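Local atomic coordinates of globin (Bacillus anthracis, PDB entry 5V3T), a protein that binds heme and, as a group II truncated hemoglobin, probably takes up oxygen or other small ligands at the heme iron. Residues Met72-Ala75 / Arg76-Phe80; Gly102-Gly105 / His106-Phe110. All coordinates share one frame; numbering follows the deposited sequence.

Contact 1: residues Met72-Ala75 / Arg76-Phe80; sequences MLRA and RHLPF. With HEM (protoporphyrin IX containing Fe), chain C.
The carbonyl oxygen of Leu73 takes two hydrogen bonds from one residue, His77, whose ring in turn holds the heme iron. His77 ND1 reaches Leu73 O at 2.8 Å with the acceptor lying in the imidazole plane, although the donor stands above the plane of the carbonyl. The backbone N of His77 gives the second bond, 3.0 Å to the same Leu73 O, one helical turn on. With CG beside its backbone N (chi1 -75°), the ring is placed with ND1 at the carbonyl of Leu73 and NE2, across the ring, on the iron of HEM at 2.1 Å. An imidazole suits the place because one flat ring carries both an N-H donor and a metal-binding nitrogen; the bond to Leu73 O fixes its rotation and would be expected to make NE2 a stronger electron donor. Leu73 suits its place twice, for its branched side chain also reaches the heme and lays CD1 against the porphyrin, 3.5 Å from HEM CHD. Farther on, the ring of Phe80 receives the heme methyl CMA over its centre, on one face, a nonpolar contact that an aromatic ring makes well. Arg76 stretches its chain past the heme edge, its NH2 3.8 Å from propionate oxygen HEM O2D, while NE and NH1 are held by the carbonyls of Pro71 and His70. Backbone bonds run through this turn, among them Leu78 N to Ala75 O at 3.3 Å, and a type I turn from His77 to Phe80 places the Phe80 ring beside the heme. A histidine following a short helical turn, its NE2 on the iron and its ND1 on a carbonyl one turn earlier, is the proximal heme site of the globin fold.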
# COMPACT_ATOMS: atom_id res chain seq x y z
N MET A 72 7.94 5.59 -3.96
CA MET A 72 8.36 4.90 -2.73
C MET A 72 7.52 3.65 -2.48
O MET A 72 6.88 3.51 -1.43
CB MET A 72 8.29 5.84 -1.54
CG MET A 72 9.20 7.06 -1.68
SD MET A 72 9.36 8.02 -0.18
CE MET A 72 9.98 6.76 0.95
N LEU A 73 7.50 2.78 -3.48
CA LEU A 73 6.51 1.72 -3.57
C LEU A 73 6.53 0.79 -2.38
O LEU A 73 5.48 0.38 -1.91
CB LEU A 73 6.67 0.92 -4.85
CG LEU A 73 6.06 1.58 -6.09
CD1 LEU A 73 5.89 0.53 -7.17
CD2 LEU A 73 4.72 2.25 -5.76
N ARG A 74 7.72 0.43 -1.91
CA ARG A 74 7.78 -0.49 -0.77
C ARG A 74 7.06 0.10 0.42
O ARG A 74 6.34 -0.60 1.13
CB ARG A 74 9.21 -0.82 -0.36
CG ARG A 74 9.23 -1.68 0.92
CD ARG A 74 10.61 -2.10 1.38
NE ARG A 74 10.54 -2.85 2.64
CZ ARG A 74 10.06 -4.09 2.78
NH1 ARG A 74 10.04 -4.65 3.99
NH2 ARG A 74 9.61 -4.76 1.73
N ALA A 75 7.26 1.40 0.63
CA ALA A 75 6.63 2.06 1.75
C ALA A 75 5.11 2.06 1.55
O ALA A 75 4.37 1.80 2.49
CB ALA A 75 7.17 3.51 1.90
N ARG A 76 4.66 2.31 0.32
CA ARG A 76 3.22 2.35 0.04
C ARG A 76 2.53 0.99 0.16
O ARG A 76 1.31 0.92 0.35
CB ARG A 76 2.96 2.92 -1.34
CG ARG A 76 3.37 4.39 -1.50
CD ARG A 76 2.87 4.90 -2.85
NE ARG A 76 3.34 6.26 -3.16
CZ ARG A 76 2.62 7.36 -2.97
NH1 ARG A 76 3.12 8.55 -3.28
NH2 ARG A 76 1.39 7.27 -2.49
N HIS A 77 3.30 -0.08 0.07
CA HIS A 77 2.76 -1.45 0.18
C HIS A 77 2.87 -2.06 1.57
O HIS A 77 2.44 -3.20 1.78
CB HIS A 77 3.45 -2.36 -0.82
CG HIS A 77 3.00 -2.16 -2.23
ND1 HIS A 77 3.46 -1.14 -3.02
CD2 HIS A 77 2.11 -2.86 -2.98
CE1 HIS A 77 2.90 -1.22 -4.21
NE2 HIS A 77 2.07 -2.25 -4.22
N LEU A 78 3.48 -1.33 2.50
CA LEU A 78 3.69 -1.82 3.86
C LEU A 78 2.43 -2.37 4.57
O LEU A 78 2.54 -3.39 5.27
CB LEU A 78 4.29 -0.71 4.74
CG LEU A 78 5.75 -0.27 4.57
CD1 LEU A 78 6.10 0.77 5.62
CD2 LEU A 78 6.72 -1.43 4.63
N PRO A 79 1.26 -1.71 4.42
CA PRO A 79 0.13 -2.24 5.20
C PRO A 79 -0.49 -3.49 4.60
O PRO A 79 -1.30 -4.14 5.27
CB PRO A 79 -0.90 -1.11 5.17
CG PRO A 79 -0.18 0.09 4.63
CD PRO A 79 0.88 -0.46 3.75
N PHE A 80 -0.10 -3.85 3.38
CA PHE A 80 -0.76 -4.96 2.70
C PHE A 80 0.02 -6.26 2.85
O PHE A 80 1.25 -6.25 2.95
CB PHE A 80 -0.95 -4.63 1.21
CG PHE A 80 -1.57 -3.28 0.98
CD1 PHE A 80 -2.84 -2.99 1.46
CD2 PHE A 80 -0.90 -2.32 0.23
CE1 PHE A 80 -3.41 -1.75 1.23
CE2 PHE A 80 -1.48 -1.08 -0.01
CZ PHE A 80 -2.73 -0.80 0.49
CHA HEM C . -1.06 -0.13 -4.79
CHB HEM C . -0.92 -5.01 -3.95
CHC HEM C . 3.30 -5.18 -6.40
CHD HEM C . 2.72 -0.61 -8.02
C1A HEM C . -1.38 -1.43 -4.37
C2A HEM C . -2.54 -1.80 -3.58
C3A HEM C . -2.50 -3.13 -3.35
C4A HEM C . -1.31 -3.67 -3.98
CMA HEM C . -3.54 -3.95 -2.55
CAA HEM C . -3.64 -0.82 -3.11
CBA HEM C . -4.36 -0.25 -4.33
CGA HEM C . -4.80 1.16 -4.07
O1A HEM C . -4.81 1.57 -2.88
O2A HEM C . -5.13 1.88 -5.05
C1B HEM C . 0.26 -5.48 -4.52
C2B HEM C . 0.77 -6.83 -4.46
C3B HEM C . 1.94 -6.87 -5.12
C4B HEM C . 2.21 -5.54 -5.64
CMB HEM C . 0.10 -8.03 -3.74
CAB HEM C . 2.84 -8.11 -5.31
CBB HEM C . 4.17 -7.99 -5.33
C1C HEM C . 3.44 -4.04 -7.12
C2C HEM C . 4.37 -3.82 -8.22
C3C HEM C . 4.20 -2.58 -8.67
C4C HEM C . 3.17 -1.93 -7.88
CMC HEM C . 5.38 -4.84 -8.80
CAC HEM C . 5.02 -1.96 -9.82
CBC HEM C . 4.38 -1.16 -10.67
C1D HEM C . 1.65 -0.08 -7.30
C2D HEM C . 1.18 1.28 -7.44
C3D HEM C . 0.02 1.45 -6.45
C4D HEM C . -0.12 0.16 -5.78
CMD HEM C . 1.73 2.35 -8.41
CAD HEM C . -0.81 2.73 -6.24
CBD HEM C . -0.36 3.36 -4.92
CGD HEM C . -0.94 4.74 -4.77
O1D HEM C . -1.92 4.87 -3.99
O2D HEM C . -0.45 5.71 -5.43
NA HEM C . -0.65 -2.60 -4.59
NB HEM C . 1.17 -4.73 -5.26
NC HEM C . 2.71 -2.87 -6.95
ND HEM C . 0.86 -0.70 -6.30
FE HEM C . 0.94 -2.75 -5.91

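Contact 2: residues Gly102-Gly105 / His106-Phe110. With SO4 (sulfate ion), chain F.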
# COMPACT_ATOMS: atom_id res chain seq x y z
N GLY A 102 0.50 -8.83 -26.55
CA GLY A 102 1.48 -8.99 -27.61
C GLY A 102 2.85 -8.38 -27.33
O GLY A 102 3.57 -7.95 -28.23
N VAL A 103 3.22 -8.35 -26.06
CA VAL A 103 4.52 -7.81 -25.64
C VAL A 103 5.58 -8.91 -25.65
O VAL A 103 5.50 -9.89 -24.89
CB VAL A 103 4.41 -7.17 -24.25
CG1 VAL A 103 5.77 -6.63 -23.82
CG2 VAL A 103 3.36 -6.07 -24.27
N HIS A 104 6.57 -8.78 -26.53
CA HIS A 104 7.57 -9.82 -26.68
C HIS A 104 8.97 -9.25 -26.92
O HIS A 104 9.15 -8.03 -26.93
CB HIS A 104 7.18 -10.76 -27.83
CG HIS A 104 5.94 -11.54 -27.56
ND1 HIS A 104 5.92 -12.61 -26.69
CD2 HIS A 104 4.67 -11.39 -28.00
CE1 HIS A 104 4.69 -13.11 -26.64
NE2 HIS A 104 3.92 -12.38 -27.42
N GLY A 105 9.95 -10.13 -27.08
CA GLY A 105 11.31 -9.72 -27.39
C GLY A 105 12.05 -9.02 -26.27
O GLY A 105 11.77 -9.25 -25.10
N HIS A 106 13.02 -8.18 -26.64
CA HIS A 106 13.89 -7.57 -25.65
C HIS A 106 13.13 -6.61 -24.75
O HIS A 106 13.44 -6.52 -23.57
CB HIS A 106 15.06 -6.83 -26.30
CG HIS A 106 16.06 -7.73 -26.96
ND1 HIS A 106 16.85 -8.60 -26.25
CD2 HIS A 106 16.40 -7.88 -28.27
CE1 HIS A 106 17.63 -9.26 -27.09
NE2 HIS A 106 17.37 -8.84 -28.32
N ILE A 107 12.14 -5.90 -25.29
CA ILE A 107 11.39 -5.00 -24.41
C ILE A 107 10.57 -5.81 -23.38
O ILE A 107 10.42 -5.40 -22.22
CB ILE A 107 10.47 -4.04 -25.21
CG1 ILE A 107 9.86 -2.99 -24.28
CG2 ILE A 107 9.38 -4.79 -25.96
CD1 ILE A 107 10.87 -2.27 -23.41
N ARG A 108 10.05 -6.97 -23.78
CA ARG A 108 9.34 -7.79 -22.80
C ARG A 108 10.28 -8.20 -21.67
O ARG A 108 9.94 -8.07 -20.49
CB ARG A 108 8.72 -9.02 -23.44
CG ARG A 108 7.96 -9.91 -22.43
CD ARG A 108 7.82 -11.33 -22.96
NE ARG A 108 7.14 -12.23 -22.02
CZ ARG A 108 5.83 -12.42 -21.97
NH1 ARG A 108 5.04 -11.76 -22.81
NH2 ARG A 108 5.30 -13.27 -21.10
N GLU A 109 11.46 -8.69 -22.03
CA GLU A 109 12.40 -9.15 -21.03
C GLU A 109 12.87 -8.00 -20.16
O GLU A 109 12.99 -8.15 -18.95
CB GLU A 109 13.59 -9.86 -21.68
CG GLU A 109 13.20 -10.99 -22.66
CD GLU A 109 12.19 -12.00 -22.09
OE1 GLU A 109 12.16 -12.22 -20.86
OE2 GLU A 109 11.42 -12.59 -22.89
N PHE A 110 13.12 -6.84 -20.78
CA PHE A 110 13.49 -5.64 -20.03
C PHE A 110 12.44 -5.29 -18.97
O PHE A 110 12.74 -5.17 -17.77
CB PHE A 110 13.71 -4.47 -20.98
CG PHE A 110 14.18 -3.21 -20.29
CD1 PHE A 110 15.53 -3.01 -20.04
CD2 PHE A 110 13.29 -2.23 -19.90
CE1 PHE A 110 15.98 -1.85 -19.41
CE2 PHE A 110 13.72 -1.07 -19.27
CZ PHE A 110 15.08 -0.88 -19.03
S SO4 F . 9.76 -13.88 -27.49
O1 SO4 F . 11.16 -13.56 -27.23
O2 SO4 F . 9.42 -13.47 -28.84
O3 SO4 F . 9.54 -15.31 -27.37
O4 SO4 F . 8.94 -13.13 -26.55
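Gly105, Arg108 and Val103 carry this turn into a helix, and the extended side chain of Arg108 runs back past the preceding residues, its guanidinium edge on Val103 O. Its NH1 bonds Val103 O at 2.8 Å, approaching nearly along the C=O axis, with the oxygen lying in the guanidinium plane. CG anti to the backbone N (chi1 180°) and an extended chain from there to NE carry the group this far, laying CD against the same carbonyl, 3.3 Å from Val103 O. A long, flexible arginine suits the task: its methylene groups pack while its charged end turns to a backbone oxygen, and NH1 also forms a salt bridge with Asp99 of helix 84-101. Val103 is compact and buried, and its CG1 lies 3.8 Å from Arg108 CB, the nonpolar part of the chain; it also packs on Met98 and Ile12. Alongside Arg108 runs His104, its ring almost parallel to the guanidinium, 12° between the planes, with ND1 4.1 Å from Arg108 NH1. Gly105 has positive phi, a conformation that a residue without a side chain adopts easily. Its carbonyl accepts a bond from Glu109 N, 3.1 Å long, in the first turn. Its own N joins His104 ND1 in binding a sulfate, probably from the crystallisation liquor: Gly105 N lies 3.2 Å from SO4 O4, in a nearly straight bond. The amide of Gly105 and the His104 ring are the two donors from this turn that hold the anion. Gly102, also with positive phi, ends helix 84-101 in a Schellman motif, so the whole piece is a tight interhelical corner of the globin fold, joining helix 84-101 to helix 105-122.

In the fold
Contact 1 is buried and contact 2 lies at the surface, on opposite sides of the chain's centre, with centres about 27 Å apart and no touch between them. Both are local turns at helix ends, but one leaves the short helix 73-76 and the other enters helix 105-122. That last helix connects them: contact 2 forms its beginning, while Met122, at its far end, packs against Leu73, Arg74 and His77 of contact 1. Their chemistry follows their place. At 72-80 nonpolar side chains and a metal-bound histidine line one side of the heme near the second subunit; at 102-110 glycines shape the backbone, a backbone amide and a histidine hold a sulfate, and Arg108 pairs with a carbonyl and Asp99.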